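PDB 3PBP: nucleoporin NUP82 from Saccharomyces cerevisiae, which forms a structural part of the nuclear pore complex and, through this N-terminal domain, interacts with nucleoporin NUP116. Local coordinates for residues Val130-Lys135 and Ser140-Leu145; Asp149-Phe154 and Leu194-Thr199; Leu79-Asn84 and Ile88-Val93. The protein carries 1 engineered substitution. All coordinates share one frame; numbering follows the deposited sequence.

Contact 1 of 3, residues Val130-Lys135 and Ser140-Leu145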
ATOM      1  N   VAL A 130      -8.416   5.920   4.634  1.00 49.66           N
ATOM      2  CA  VAL A 130      -8.427   6.925   3.569  1.00 46.85           C
ATOM      3  C   VAL A 130      -7.195   7.814   3.639  1.00 44.66           C
ATOM      4  O   VAL A 130      -6.769   8.217   4.707  1.00 42.38           O
ATOM      5  CB  VAL A 130      -9.665   7.831   3.662  1.00 46.66           C
ATOM      6  CG1 VAL A 130      -9.606   8.910   2.574  1.00 47.29           C
ATOM      7  CG2 VAL A 130     -10.919   6.996   3.518  1.00 46.18           C
ATOM      8  N   LEU A 131      -6.638   8.128   2.481  1.00 45.43           N
ATOM      9  CA  LEU A 131      -5.452   8.981   2.391  1.00 45.39           C
ATOM     10  C   LEU A 131      -5.554   9.918   1.205  1.00 45.82           C
ATOM     11  O   LEU A 131      -6.078   9.534   0.155  1.00 47.15           O
ATOM     12  CB  LEU A 131      -4.198   8.137   2.155  1.00 43.92           C
ATOM     13  CG  LEU A 131      -3.704   7.183   3.223  1.00 42.19           C
ATOM     14  CD1 LEU A 131      -2.534   6.410   2.684  1.00 39.29           C
ATOM     15  CD2 LEU A 131      -3.325   7.979   4.447  1.00 41.39           C
ATOM     16  N   PHE A 132      -5.052  11.139   1.354  1.00 45.74           N
ATOM     17  CA  PHE A 132      -5.027  12.057   0.218  1.00 44.81           C
ATOM     18  C   PHE A 132      -3.826  11.618  -0.631  1.00 45.11           C
ATOM     19  O   PHE A 132      -2.825  11.149  -0.091  1.00 46.06           O
ATOM     20  CB  PHE A 132      -4.772  13.479   0.676  1.00 42.75           C
ATOM     21  CG  PHE A 132      -5.993  14.227   1.045  1.00 44.83           C
ATOM     22  CD1 PHE A 132      -6.927  14.588   0.071  1.00 45.89           C
ATOM     23  CD2 PHE A 132      -6.218  14.588   2.367  1.00 45.15           C
ATOM     24  CE1 PHE A 132      -8.079  15.304   0.417  1.00 45.68           C
ATOM     25  CE2 PHE A 132      -7.361  15.303   2.727  1.00 47.03           C
ATOM     26  CZ  PHE A 132      -8.295  15.663   1.749  1.00 46.41           C
ATOM     27  N   HIS A 133      -3.909  11.746  -1.948  1.00 45.62           N
ATOM     28  CA  HIS A 133      -2.760  11.384  -2.759  1.00 45.42           C
ATOM     29  C   HIS A 133      -1.827  12.579  -2.565  1.00 45.99           C
ATOM     30  O   HIS A 133      -2.201  13.721  -2.818  1.00 47.23           O
ATOM     31  CB  HIS A 133      -3.147  11.201  -4.225  1.00 43.11           C
ATOM     32  CG  HIS A 133      -2.065  10.578  -5.053  1.00 42.96           C
ATOM     33  ND1 HIS A 133      -0.874  11.218  -5.331  1.00 42.62           N
ATOM     34  CD2 HIS A 133      -1.991   9.370  -5.658  1.00 42.96           C
ATOM     35  CE1 HIS A 133      -0.117  10.432  -6.075  1.00 41.18           C
ATOM     36  NE2 HIS A 133      -0.770   9.303  -6.288  1.00 41.07           N
ATOM     37  N   PRO A 134      -0.597  12.326  -2.106  1.00 46.08           N
ATOM     38  CA  PRO A 134       0.396  13.369  -1.855  1.00 45.44           C
ATOM     39  C   PRO A 134       0.714  14.253  -3.050  1.00 47.02           C
ATOM     40  O   PRO A 134       1.120  15.398  -2.879  1.00 46.54           O
ATOM     41  CB  PRO A 134       1.623  12.584  -1.400  1.00 43.94           C
ATOM     42  CG  PRO A 134       1.090  11.256  -1.014  1.00 46.12           C
ATOM     43  CD  PRO A 134       0.030  11.000  -2.024  1.00 46.25           C
ATOM     44  N   LYS A 135       0.537  13.745  -4.261  1.00 48.29           N
ATOM     45  CA  LYS A 135       0.879  14.565  -5.406  1.00 50.85           C
ATOM     46  C   LYS A 135      -0.218  14.813  -6.436  1.00 52.06           C
ATOM     47  O   LYS A 135       0.010  14.766  -7.645  1.00 52.48           O
ATOM     48  CB  LYS A 135       2.121  13.998  -6.080  1.00 52.26           C
ATOM     49  CG  LYS A 135       3.405  14.356  -5.380  1.00 55.81           C
ATOM     50  CD  LYS A 135       4.574  13.940  -6.238  1.00 61.15           C
ATOM     51  CE  LYS A 135       5.849  14.670  -5.864  1.00 64.14           C
ATOM     52  NZ  LYS A 135       6.977  14.257  -6.779  1.00 64.89           N
ATOM     53  N   SER A 140      -6.896  16.974  -5.242  1.00 53.63           N
ATOM     54  CA  SER A 140      -8.114  16.381  -5.794  1.00 54.53           C
ATOM     55  C   SER A 140      -8.247  14.871  -5.814  1.00 54.86           C
ATOM     56  O   SER A 140      -9.200  14.354  -6.401  1.00 56.81           O
ATOM     57  CB  SER A 140      -8.329  16.885  -7.220  1.00 54.61           C
ATOM     58  OG  SER A 140      -7.222  16.538  -8.033  1.00 56.18           O
ATOM     59  N   CYS A 141      -7.330  14.153  -5.182  1.00 53.21           N
ATOM     60  CA  CYS A 141      -7.425  12.704  -5.212  1.00 52.80           C
ATOM     61  C   CYS A 141      -7.360  12.008  -3.848  1.00 52.17           C
ATOM     62  O   CYS A 141      -6.423  12.221  -3.081  1.00 51.81           O
ATOM     63  CB  CYS A 141      -6.331  12.167  -6.126  1.00 53.25           C
ATOM     64  SG  CYS A 141      -6.234  10.376  -6.200  1.00 59.05           S
ATOM     65  N   ILE A 142      -8.363  11.187  -3.533  1.00 50.82           N
ATOM     66  CA  ILE A 142      -8.336  10.461  -2.269  1.00 50.08           C
ATOM     67  C   ILE A 142      -8.231   8.963  -2.533  1.00 50.26           C
ATOM     68  O   ILE A 142      -8.875   8.413  -3.433  1.00 49.78           O
ATOM     69  CB  ILE A 142      -9.577  10.735  -1.364  1.00 50.14           C
ATOM     70  CG1 ILE A 142     -10.863  10.276  -2.052  1.00 48.27           C
ATOM     71  CG2 ILE A 142      -9.626  12.205  -0.984  1.00 45.52           C
ATOM     72  CD1 ILE A 142     -12.064  10.311  -1.131  1.00 48.11           C
ATOM     73  N   VAL A 143      -7.391   8.311  -1.744  1.00 49.23           N
ATOM     74  CA  VAL A 143      -7.161   6.889  -1.893  1.00 48.48           C
ATOM     75  C   VAL A 143      -7.934   6.174  -0.801  1.00 48.83           C
ATOM     76  O   VAL A 143      -7.777   6.482   0.382  1.00 50.42           O
ATOM     77  CB  VAL A 143      -5.660   6.595  -1.780  1.00 46.82           C
ATOM     78  CG1 VAL A 143      -5.374   5.127  -2.051  1.00 46.20           C
ATOM     79  CG2 VAL A 143      -4.916   7.479  -2.742  1.00 46.26           C
ATOM     80  N   VAL A 144      -8.774   5.223  -1.193  1.00 48.19           N
ATOM     81  CA  VAL A 144      -9.591   4.510  -0.222  1.00 47.28           C
ATOM     82  C   VAL A 144      -9.335   3.009  -0.174  1.00 47.75           C
ATOM     83  O   VAL A 144      -9.459   2.317  -1.186  1.00 49.37           O
ATOM     84  CB  VAL A 144     -11.107   4.769  -0.505  1.00 46.12           C
ATOM     85  CG1 VAL A 144     -11.970   4.050   0.521  1.00 45.06           C
ATOM     86  CG2 VAL A 144     -11.391   6.272  -0.481  1.00 43.65           C
ATOM     87  N   LEU A 145      -8.971   2.515   1.005  1.00 47.75           N
ATOM     88  CA  LEU A 145      -8.740   1.087   1.209  1.00 49.55           C
ATOM     89  C   LEU A 145      -9.964   0.505   1.931  1.00 51.11           C
ATOM     90  O   LEU A 145     -10.378   1.023   2.978  1.00 51.05           O
ATOM     91  CB  LEU A 145      -7.493   0.854   2.069  1.00 47.64           C
ATOM     92  CG  LEU A 145      -7.333  -0.585   2.561  1.00 46.33           C
ATOM     93  CD1 LEU A 145      -6.885  -1.453   1.394  1.00 46.07           C
ATOM     94  CD2 LEU A 145      -6.330  -0.653   3.697  1.00 47.53           C
TER
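L131 and V143 face each other as a hydrogen-bonded antiparallel pair and exchange two backbone bonds, L131 N to V143 O at 2.9 Å and V143 N to L131 O at 2.6 Å. A third bond, H133 N to C141 O at 2.8 Å, continues the pairing just past the end of strand 127-132. CA-H...O contacts fill in between, as where V130 CA lies 3.3 Å from V143 O. The two strand segments run at 158° to each other. Together they make the beta hairpin that opens the four-stranded antiparallel blade 127-166 of a beta-propeller, and strand 151-155 continues the sheet beyond strand 141-146.

Apolar side chains divide between the sheet faces. On the face carrying V130, F132, I142 and V144, the methyl I142 CG2 meets the CD1-CE1 side of the F132 ring, 3.7 Å from CE1. V130 and V144 stand alongside each other, pointing the same way, with their CG2 methyls 4.1 Å apart. Strand 79-83 of the preceding blade packs on V130 and F132. On the other face L131 and V143 meet more loosely through their CB atoms, while L185 of strand 182-187 touches L131 and F187 of the same strand touches V143.

The sulfur of C141 rests against the beta carbon of H133, SG to CB 3.8 Å, and lies oblique to the imidazole. H133 CG sits opposite its own backbone N (chi1 -169°), and the ring is held from two sides of its rim: ND1 accepts K135 N, which lies in the ring plane 3.1 Å away, and NE2 is hydrogen-bonded to F211 O.

Contact 2 of 3, residues Asp149-Phe154 and Leu194-Thr199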
ATOM      1  N   ASP A 149      -9.720  -5.149   0.600  1.00 64.22           N
ATOM      2  CA  ASP A 149      -8.280  -5.181   0.342  1.00 64.67           C
ATOM      3  C   ASP A 149      -8.201  -4.499  -1.023  1.00 64.02           C
ATOM      4  O   ASP A 149      -7.184  -4.495  -1.710  1.00 65.46           O
ATOM      5  CB  ASP A 149      -7.721  -6.607   0.278  1.00 65.82           C
ATOM      6  CG  ASP A 149      -7.559  -7.226   1.651  1.00 67.46           C
ATOM      7  OD1 ASP A 149      -7.121  -6.501   2.578  1.00 66.09           O
ATOM      8  OD2 ASP A 149      -7.860  -8.436   1.795  1.00 68.88           O
ATOM      9  N   THR A 150      -9.327  -3.914  -1.386  1.00 62.42           N
ATOM     10  CA  THR A 150      -9.482  -3.199  -2.624  1.00 61.48           C
ATOM     11  C   THR A 150      -9.018  -1.755  -2.337  1.00 60.85           C
ATOM     12  O   THR A 150      -9.261  -1.220  -1.246  1.00 61.38           O
ATOM     13  CB  THR A 150     -10.985  -3.261  -3.055  1.00 61.91           C
ATOM     14  OG1 THR A 150     -11.082  -3.147  -4.476  1.00 63.14           O
ATOM     15  CG2 THR A 150     -11.800  -2.144  -2.401  1.00 61.40           C
ATOM     16  N   ILE A 151      -8.329  -1.136  -3.294  1.00 59.39           N
ATOM     17  CA  ILE A 151      -7.849   0.242  -3.120  1.00 57.20           C
ATOM     18  C   ILE A 151      -8.435   1.095  -4.241  1.00 57.04           C
ATOM     19  O   ILE A 151      -8.226   0.818  -5.419  1.00 57.95           O
ATOM     20  CB  ILE A 151      -6.304   0.302  -3.155  1.00 56.39           C
ATOM     21  CG1 ILE A 151      -5.729  -0.599  -2.049  1.00 53.74           C
ATOM     22  CG2 ILE A 151      -5.832   1.744  -2.973  1.00 55.45           C
ATOM     23  CD1 ILE A 151      -4.244  -0.872  -2.168  1.00 51.98           C
ATOM     24  N   THR A 152      -9.166   2.137  -3.872  1.00 57.17           N
ATOM     25  CA  THR A 152      -9.823   2.993  -4.859  1.00 58.35           C
ATOM     26  C   THR A 152      -9.394   4.465  -4.854  1.00 58.83           C
ATOM     27  O   THR A 152      -9.141   5.060  -3.797  1.00 57.27           O
ATOM     28  CB  THR A 152     -11.363   2.947  -4.646  1.00 59.10           C
ATOM     29  OG1 THR A 152     -11.767   1.587  -4.434  1.00 58.54           O
ATOM     30  CG2 THR A 152     -12.099   3.523  -5.849  1.00 57.33           C
HETATM   31  N   MSE A 153      -9.326   5.052  -6.043  1.00 59.60           N
HETATM   32  CA  MSE A 153      -8.962   6.453  -6.155  1.00 62.76           C
HETATM   33  C   MSE A 153     -10.141   7.251  -6.687  1.00 63.08           C
HETATM   34  O   MSE A 153     -10.652   6.985  -7.769  1.00 62.60           O
HETATM   35  CB  MSE A 153      -7.773   6.641  -7.090  1.00 66.35           C
HETATM   36  CG  MSE A 153      -6.423   6.320  -6.496  1.00 71.13           C
HETATM   37 SE   MSE A 153      -5.003   6.782  -7.753  1.00 82.47          SE
HETATM   38  CE  MSE A 153      -4.808   5.109  -8.703  1.00 74.84           C
ATOM     39  N   PHE A 154     -10.568   8.235  -5.911  1.00 64.25           N
ATOM     40  CA  PHE A 154     -11.686   9.087  -6.292  1.00 65.91           C
ATOM     41  C   PHE A 154     -11.165  10.469  -6.683  1.00 67.68           C
ATOM     42  O   PHE A 154     -10.266  11.015  -6.030  1.00 67.73           O
ATOM     43  CB  PHE A 154     -12.662   9.264  -5.118  1.00 64.09           C
ATOM     44  CG  PHE A 154     -13.438   8.029  -4.763  1.00 64.36           C
ATOM     45  CD1 PHE A 154     -14.508   7.609  -5.547  1.00 63.51           C
ATOM     46  CD2 PHE A 154     -13.131   7.307  -3.613  1.00 63.53           C
ATOM     47  CE1 PHE A 154     -15.260   6.501  -5.187  1.00 63.58           C
ATOM     48  CE2 PHE A 154     -13.882   6.192  -3.245  1.00 64.03           C
ATOM     49  CZ  PHE A 154     -14.948   5.788  -4.030  1.00 62.63           C
ATOM     50  N   LEU A 194       3.058   3.582  -3.944  1.00 45.88           N
ATOM     51  CA  LEU A 194       2.207   3.308  -2.795  1.00 46.24           C
ATOM     52  C   LEU A 194       2.611   1.966  -2.176  1.00 47.32           C
ATOM     53  O   LEU A 194       2.495   0.919  -2.812  1.00 46.81           O
ATOM     54  CB  LEU A 194       0.733   3.281  -3.214  1.00 44.26           C
ATOM     55  CG  LEU A 194      -0.267   2.963  -2.108  1.00 44.69           C
ATOM     56  CD1 LEU A 194      -0.203   4.039  -1.020  1.00 42.05           C
ATOM     57  CD2 LEU A 194      -1.673   2.869  -2.704  1.00 45.47           C
ATOM     58  N   TYR A 195       3.109   2.009  -0.943  1.00 48.71           N
ATOM     59  CA  TYR A 195       3.521   0.803  -0.229  1.00 51.76           C
ATOM     60  C   TYR A 195       2.339   0.229   0.551  1.00 52.41           C
ATOM     61  O   TYR A 195       1.600   0.973   1.186  1.00 54.23           O
ATOM     62  CB  TYR A 195       4.646   1.118   0.765  1.00 51.90           C
ATOM     63  CG  TYR A 195       6.001   1.394   0.167  1.00 51.15           C
ATOM     64  CD1 TYR A 195       6.729   0.392  -0.449  1.00 51.06           C
ATOM     65  CD2 TYR A 195       6.578   2.655   0.280  1.00 54.01           C
ATOM     66  CE1 TYR A 195       8.008   0.630  -0.937  1.00 53.80           C
ATOM     67  CE2 TYR A 195       7.853   2.910  -0.201  1.00 55.05           C
ATOM     68  CZ  TYR A 195       8.564   1.890  -0.808  1.00 56.54           C
ATOM     69  OH  TYR A 195       9.837   2.129  -1.266  1.00 58.11           O
ATOM     70  N   CYS A 196       2.176  -1.087   0.512  1.00 53.66           N
ATOM     71  CA  CYS A 196       1.093  -1.758   1.230  1.00 55.97           C
ATOM     72  C   CYS A 196       1.673  -2.775   2.177  1.00 55.01           C
ATOM     73  O   CYS A 196       2.526  -3.561   1.784  1.00 56.08           O
ATOM     74  CB  CYS A 196       0.174  -2.498   0.261  1.00 58.04           C
ATOM     75  SG  CYS A 196      -0.557  -1.420  -0.979  1.00 67.29           S
ATOM     76  N   LEU A 197       1.212  -2.758   3.418  1.00 54.82           N
ATOM     77  CA  LEU A 197       1.662  -3.719   4.418  1.00 54.73           C
ATOM     78  C   LEU A 197       0.533  -4.736   4.615  1.00 55.97           C
ATOM     79  O   LEU A 197      -0.534  -4.385   5.112  1.00 55.43           O
ATOM     80  CB  LEU A 197       1.945  -3.018   5.739  1.00 53.29           C
ATOM     81  CG  LEU A 197       2.446  -3.926   6.863  1.00 53.60           C
ATOM     82  CD1 LEU A 197       3.873  -4.350   6.569  1.00 52.91           C
ATOM     83  CD2 LEU A 197       2.383  -3.197   8.189  1.00 53.15           C
ATOM     84  N   ASN A 198       0.757  -5.987   4.219  1.00 58.01           N
ATOM     85  CA  ASN A 198      -0.276  -7.007   4.369  1.00 60.94           C
ATOM     86  C   ASN A 198       0.077  -8.021   5.468  1.00 62.22           C
ATOM     87  O   ASN A 198       1.218  -8.077   5.939  1.00 62.38           O
ATOM     88  CB  ASN A 198      -0.529  -7.700   3.022  1.00 60.99           C
ATOM     89  CG  ASN A 198       0.276  -8.953   2.853  1.00 61.91           C
ATOM     90  OD1 ASN A 198       1.438  -9.018   3.250  1.00 64.61           O
ATOM     91  ND2 ASN A 198      -0.328  -9.960   2.248  1.00 62.32           N
ATOM     92  N   THR A 199      -0.909  -8.822   5.863  1.00 63.75           N
ATOM     93  CA  THR A 199      -0.727  -9.785   6.937  1.00 65.74           C
ATOM     94  C   THR A 199      -0.799 -11.268   6.597  1.00 67.36           C
ATOM     95  O   THR A 199      -0.394 -12.109   7.409  1.00 67.73           O
ATOM     96  CB  THR A 199      -1.734  -9.495   8.032  1.00 65.83           C
ATOM     97  OG1 THR A 199      -1.452  -8.206   8.580  1.00 65.68           O
ATOM     98  CG2 THR A 199      -1.658 -10.539   9.133  1.00 67.72           C
TER
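I151 reaches L194 and C196 with two different branches of its side chain. The longer branch runs out through CG1 to CD1, which meets C196 SG at 3.9 Å. The short branch, the CG2 methyl, comes up to the CD2 methyl of L194 more loosely, at 4.3 Å. This division follows from the first torsion of I151 (chi1 -58°), which sets CG1 opposite the carbonyl carbon and CG2 opposite the backbone N. Opposing it, L194 and C196 are alternate residues of strand 194-198, so their side chains leave the same side of that strand, and the CB of each is directed toward the strand bearing I151.

The meeting is between sheets: strand 151-155 belongs to blade 127-166 of the beta-propeller, and strand 194-198 is the middle strand of the next sheet, 182-208. F208 touches both I151 and C196, I182 adds to the packing on I151, and L185 lies against L194 and C196. D149, in the turn before strand 151-155, accepts the backbone N atoms of D181 and I182 at its two carboxylate oxygens, at the start of strand 182-187.

Across I151, L194 and C196, three buried residues, all the chemistry is aliphatic carbon and thiol sulfur. Directed bonds occur nearby, as at D149, but between these three side chains the contact rests on dispersion and the exclusion of water.

Contact 3 of 3, residues Leu79-Asn84 and Ile88-Val93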
ATOM      1  N   LEU A  79      -7.669  21.102   2.422  1.00 53.06           N
ATOM      2  CA  LEU A  79      -8.781  20.180   2.509  1.00 51.86           C
ATOM      3  C   LEU A  79      -8.758  19.257   3.734  1.00 53.64           C
ATOM      4  O   LEU A  79      -7.693  18.872   4.245  1.00 53.95           O
ATOM      5  CB  LEU A  79      -8.832  19.307   1.260  1.00 48.71           C
ATOM      6  CG  LEU A  79      -9.010  19.969  -0.089  1.00 46.95           C
ATOM      7  CD1 LEU A  79      -9.211  18.873  -1.142  1.00 43.64           C
ATOM      8  CD2 LEU A  79     -10.190  20.910  -0.036  1.00 44.14           C
ATOM      9  N   LEU A  80      -9.962  18.910   4.190  1.00 53.69           N
ATOM     10  CA  LEU A  80     -10.164  17.994   5.300  1.00 51.74           C
ATOM     11  C   LEU A  80     -10.994  16.830   4.752  1.00 52.27           C
ATOM     12  O   LEU A  80     -11.835  17.000   3.865  1.00 50.94           O
ATOM     13  CB  LEU A  80     -10.925  18.666   6.435  1.00 49.42           C
ATOM     14  CG  LEU A  80     -10.161  19.717   7.229  1.00 50.74           C
ATOM     15  CD1 LEU A  80     -11.098  20.279   8.282  1.00 48.07           C
ATOM     16  CD2 LEU A  80      -8.904  19.112   7.878  1.00 49.30           C
ATOM     17  N   CYS A  81     -10.720  15.640   5.260  1.00 52.35           N
ATOM     18  CA  CYS A  81     -11.449  14.467   4.846  1.00 53.17           C
ATOM     19  C   CYS A  81     -11.960  13.790   6.106  1.00 53.49           C
ATOM     20  O   CYS A  81     -11.170  13.331   6.936  1.00 54.28           O
ATOM     21  CB  CYS A  81     -10.548  13.513   4.073  1.00 52.75           C
ATOM     22  SG  CYS A  81     -11.450  12.100   3.415  1.00 53.79           S
ATOM     23  N   LEU A  82     -13.282  13.759   6.257  1.00 53.14           N
ATOM     24  CA  LEU A  82     -13.911  13.146   7.423  1.00 52.75           C
ATOM     25  C   LEU A  82     -14.609  11.879   6.943  1.00 53.57           C
ATOM     26  O   LEU A  82     -15.390  11.908   5.974  1.00 51.86           O
ATOM     27  CB  LEU A  82     -14.906  14.125   8.064  1.00 51.21           C
ATOM     28  CG  LEU A  82     -14.340  15.542   8.265  1.00 49.82           C
ATOM     29  CD1 LEU A  82     -14.524  16.314   6.973  1.00 47.29           C
ATOM     30  CD2 LEU A  82     -15.020  16.264   9.405  1.00 48.83           C
ATOM     31  N   PHE A  83     -14.313  10.759   7.604  1.00 54.11           N
ATOM     32  CA  PHE A  83     -14.896   9.489   7.190  1.00 54.91           C
ATOM     33  C   PHE A  83     -15.039   8.449   8.290  1.00 55.08           C
ATOM     34  O   PHE A  83     -14.414   8.535   9.346  1.00 55.53           O
ATOM     35  CB  PHE A  83     -14.053   8.871   6.069  1.00 54.86           C
ATOM     36  CG  PHE A  83     -12.670   8.458   6.511  1.00 55.25           C
ATOM     37  CD1 PHE A  83     -11.637   9.393   6.603  1.00 56.57           C
ATOM     38  CD2 PHE A  83     -12.402   7.140   6.867  1.00 54.49           C
ATOM     39  CE1 PHE A  83     -10.352   9.019   7.045  1.00 55.56           C
ATOM     40  CE2 PHE A  83     -11.127   6.753   7.312  1.00 52.98           C
ATOM     41  CZ  PHE A  83     -10.103   7.693   7.400  1.00 54.17           C
ATOM     42  N   ASN A  84     -15.879   7.461   8.015  1.00 54.76           N
ATOM     43  CA  ASN A  84     -16.090   6.353   8.922  1.00 55.88           C
ATOM     44  C   ASN A  84     -16.076   5.097   8.051  1.00 57.48           C
ATOM     45  O   ASN A  84     -15.565   5.121   6.927  1.00 57.34           O
ATOM     46  CB  ASN A  84     -17.416   6.492   9.686  1.00 55.34           C
ATOM     47  CG  ASN A  84     -18.642   6.566   8.771  1.00 56.21           C
ATOM     48  OD1 ASN A  84     -18.544   6.474   7.539  1.00 55.37           O
ATOM     49  ND2 ASN A  84     -19.813   6.728   9.386  1.00 55.76           N
ATOM     50  N   ILE A  88     -17.598   9.052   3.252  1.00 57.48           N
ATOM     51  CA  ILE A  88     -16.472   9.979   3.183  1.00 56.71           C
ATOM     52  C   ILE A  88     -16.937  11.400   2.829  1.00 56.83           C
ATOM     53  O   ILE A  88     -17.737  11.592   1.903  1.00 56.22           O
ATOM     54  CB  ILE A  88     -15.460   9.542   2.076  1.00 55.85           C
ATOM     55  CG1 ILE A  88     -14.928   8.135   2.357  1.00 54.29           C
ATOM     56  CG2 ILE A  88     -14.308  10.545   1.988  1.00 55.33           C
ATOM     57  CD1 ILE A  88     -14.079   7.552   1.220  1.00 51.91           C
ATOM     58  N   PHE A  89     -16.434  12.388   3.564  1.00 55.58           N
ATOM     59  CA  PHE A  89     -16.754  13.784   3.278  1.00 56.91           C
ATOM     60  C   PHE A  89     -15.454  14.537   3.028  1.00 57.87           C
ATOM     61  O   PHE A  89     -14.443  14.261   3.670  1.00 58.86           O
ATOM     62  CB  PHE A  89     -17.435  14.480   4.459  1.00 56.77           C
ATOM     63  CG  PHE A  89     -18.814  13.990   4.751  1.00 59.21           C
ATOM     64  CD1 PHE A  89     -19.016  12.848   5.538  1.00 60.05           C
ATOM     65  CD2 PHE A  89     -19.920  14.687   4.277  1.00 58.75           C
ATOM     66  CE1 PHE A  89     -20.302  12.408   5.852  1.00 58.63           C
ATOM     67  CE2 PHE A  89     -21.206  14.256   4.584  1.00 59.55           C
ATOM     68  CZ  PHE A  89     -21.398  13.113   5.375  1.00 59.11           C
ATOM     69  N   VAL A  90     -15.475  15.488   2.102  1.00 57.23           N
ATOM     70  CA  VAL A  90     -14.296  16.293   1.856  1.00 57.49           C
ATOM     71  C   VAL A  90     -14.718  17.760   1.890  1.00 59.41           C
ATOM     72  O   VAL A  90     -15.549  18.206   1.090  1.00 59.42           O
ATOM     73  CB  VAL A  90     -13.636  15.952   0.520  1.00 56.90           C
ATOM     74  CG1 VAL A  90     -12.494  16.921   0.243  1.00 56.26           C
ATOM     75  CG2 VAL A  90     -13.100  14.536   0.570  1.00 55.59           C
HETATM   76  N   MSE A  91     -14.152  18.498   2.843  1.00 60.78           N
HETATM   77  CA  MSE A  91     -14.457  19.906   3.016  1.00 61.33           C
HETATM   78  C   MSE A  91     -13.264  20.806   2.786  1.00 59.74           C
HETATM   79  O   MSE A  91     -12.128  20.450   3.096  1.00 59.57           O
HETATM   80  CB  MSE A  91     -15.002  20.145   4.409  1.00 65.53           C
HETATM   81  CG  MSE A  91     -16.376  19.582   4.592  1.00 73.48           C
HETATM   82 SE   MSE A  91     -16.995  19.698   6.417  1.00 91.13          SE
HETATM   83  CE  MSE A  91     -18.212  18.186   6.429  1.00 81.42           C
ATOM     84  N   GLU A  92     -13.545  21.989   2.257  1.00 57.71           N
ATOM     85  CA  GLU A  92     -12.521  22.970   1.964  1.00 56.67           C
ATOM     86  C   GLU A  92     -12.410  23.966   3.108  1.00 55.78           C
ATOM     87  O   GLU A  92     -13.393  24.613   3.454  1.00 55.86           O
ATOM     88  CB  GLU A  92     -12.894  23.694   0.671  1.00 57.78           C
ATOM     89  CG  GLU A  92     -11.852  24.651   0.142  1.00 62.41           C
ATOM     90  CD  GLU A  92     -12.225  25.215  -1.220  1.00 65.08           C
ATOM     91  OE1 GLU A  92     -13.158  26.043  -1.296  1.00 66.30           O
ATOM     92  OE2 GLU A  92     -11.587  24.822  -2.222  1.00 67.05           O
ATOM     93  N   VAL A  93     -11.232  24.075   3.717  1.00 55.47           N
ATOM     94  CA  VAL A  93     -11.035  25.049   4.797  1.00 54.28           C
ATOM     95  C   VAL A  93     -11.135  26.416   4.111  1.00 55.70           C
ATOM     96  O   VAL A  93     -10.378  26.710   3.184  1.00 56.39           O
ATOM     97  CB  VAL A  93      -9.659  24.899   5.451  1.00 51.31           C
ATOM     98  CG1 VAL A  93      -9.452  25.993   6.457  1.00 50.61           C
ATOM     99  CG2 VAL A  93      -9.558  23.554   6.121  1.00 51.36           C
TER
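L80 pairs with M91, a selenomethionine, through two backbone hydrogen bonds, L80 N to M91 O and M91 N to L80 O, each 2.9 Å long. L82 and F89 repeat the arrangement two residues on, with L82 N to F89 O at 2.9 Å and F89 N to L82 O at 2.7 Å. The alternating non-hydrogen-bonded pairs, L79 with E92, C81 with V90 and F83 with I88, bring CA-H...O contacts such as C81 CA to F89 O.

The strand segments lie at 159° and form the central hairpin of a beta-propeller blade, four antiparallel strands spanning residues 70-115, with strand 70-73 outside one and strand 110-115 outside the other. N84 closes the connection between them by accepting the backbone N atoms of N86 and E87 at its OD1.

Among the side chains, the face bearing L79, C81, F83, I88, V90 and E92 is turned to the following blade, where V130 and F132 pack on it. The sulfur of C81, placed opposite its backbone N (chi1 -175°), touches two methyls of the partner strand, I88 CG2 at 3.6 Å and V90 CG2 at 4.1 Å. L79 straddles two residues: CD1 goes to V90 CG1, while CD2 lies against E92 at its CA and CB, 3.9 Å from the CB. F83 makes its contact through CB, against I88 CG1, and its ring leads away to meet H70.

On the opposite face L82 and M91 meet at about a right angle, with L82 CD1 facing the M91 methyl CE at 4.2 Å. L80 turns CG to the CG2 methyl of V93. The F89 ring presents its edge, in plane, to L82 O and extends away from strand 79-83, making an edge-to-face contact with H113.

Overall arrangement
Contact 1 is the middle member of a row running across neighbouring propeller sheets: its centre is about 11 Å from those of contacts 2 and 3, whereas contacts 2 and 3 are about 20 Å apart between centres and about 5 Å at their nearest atoms. Contacts 1 and 2 share a sheet, linked by probable hydrogen bonds V144 N to T152 O and F154 N to I142 O. Contacts 1 and 3 meet through side-chain packing, V144 CG2 reaching I88 CD1 and F132 CZ reaching L79 CB. At the far end of contact 2, T199 packs on R118 of the NUP116 chain.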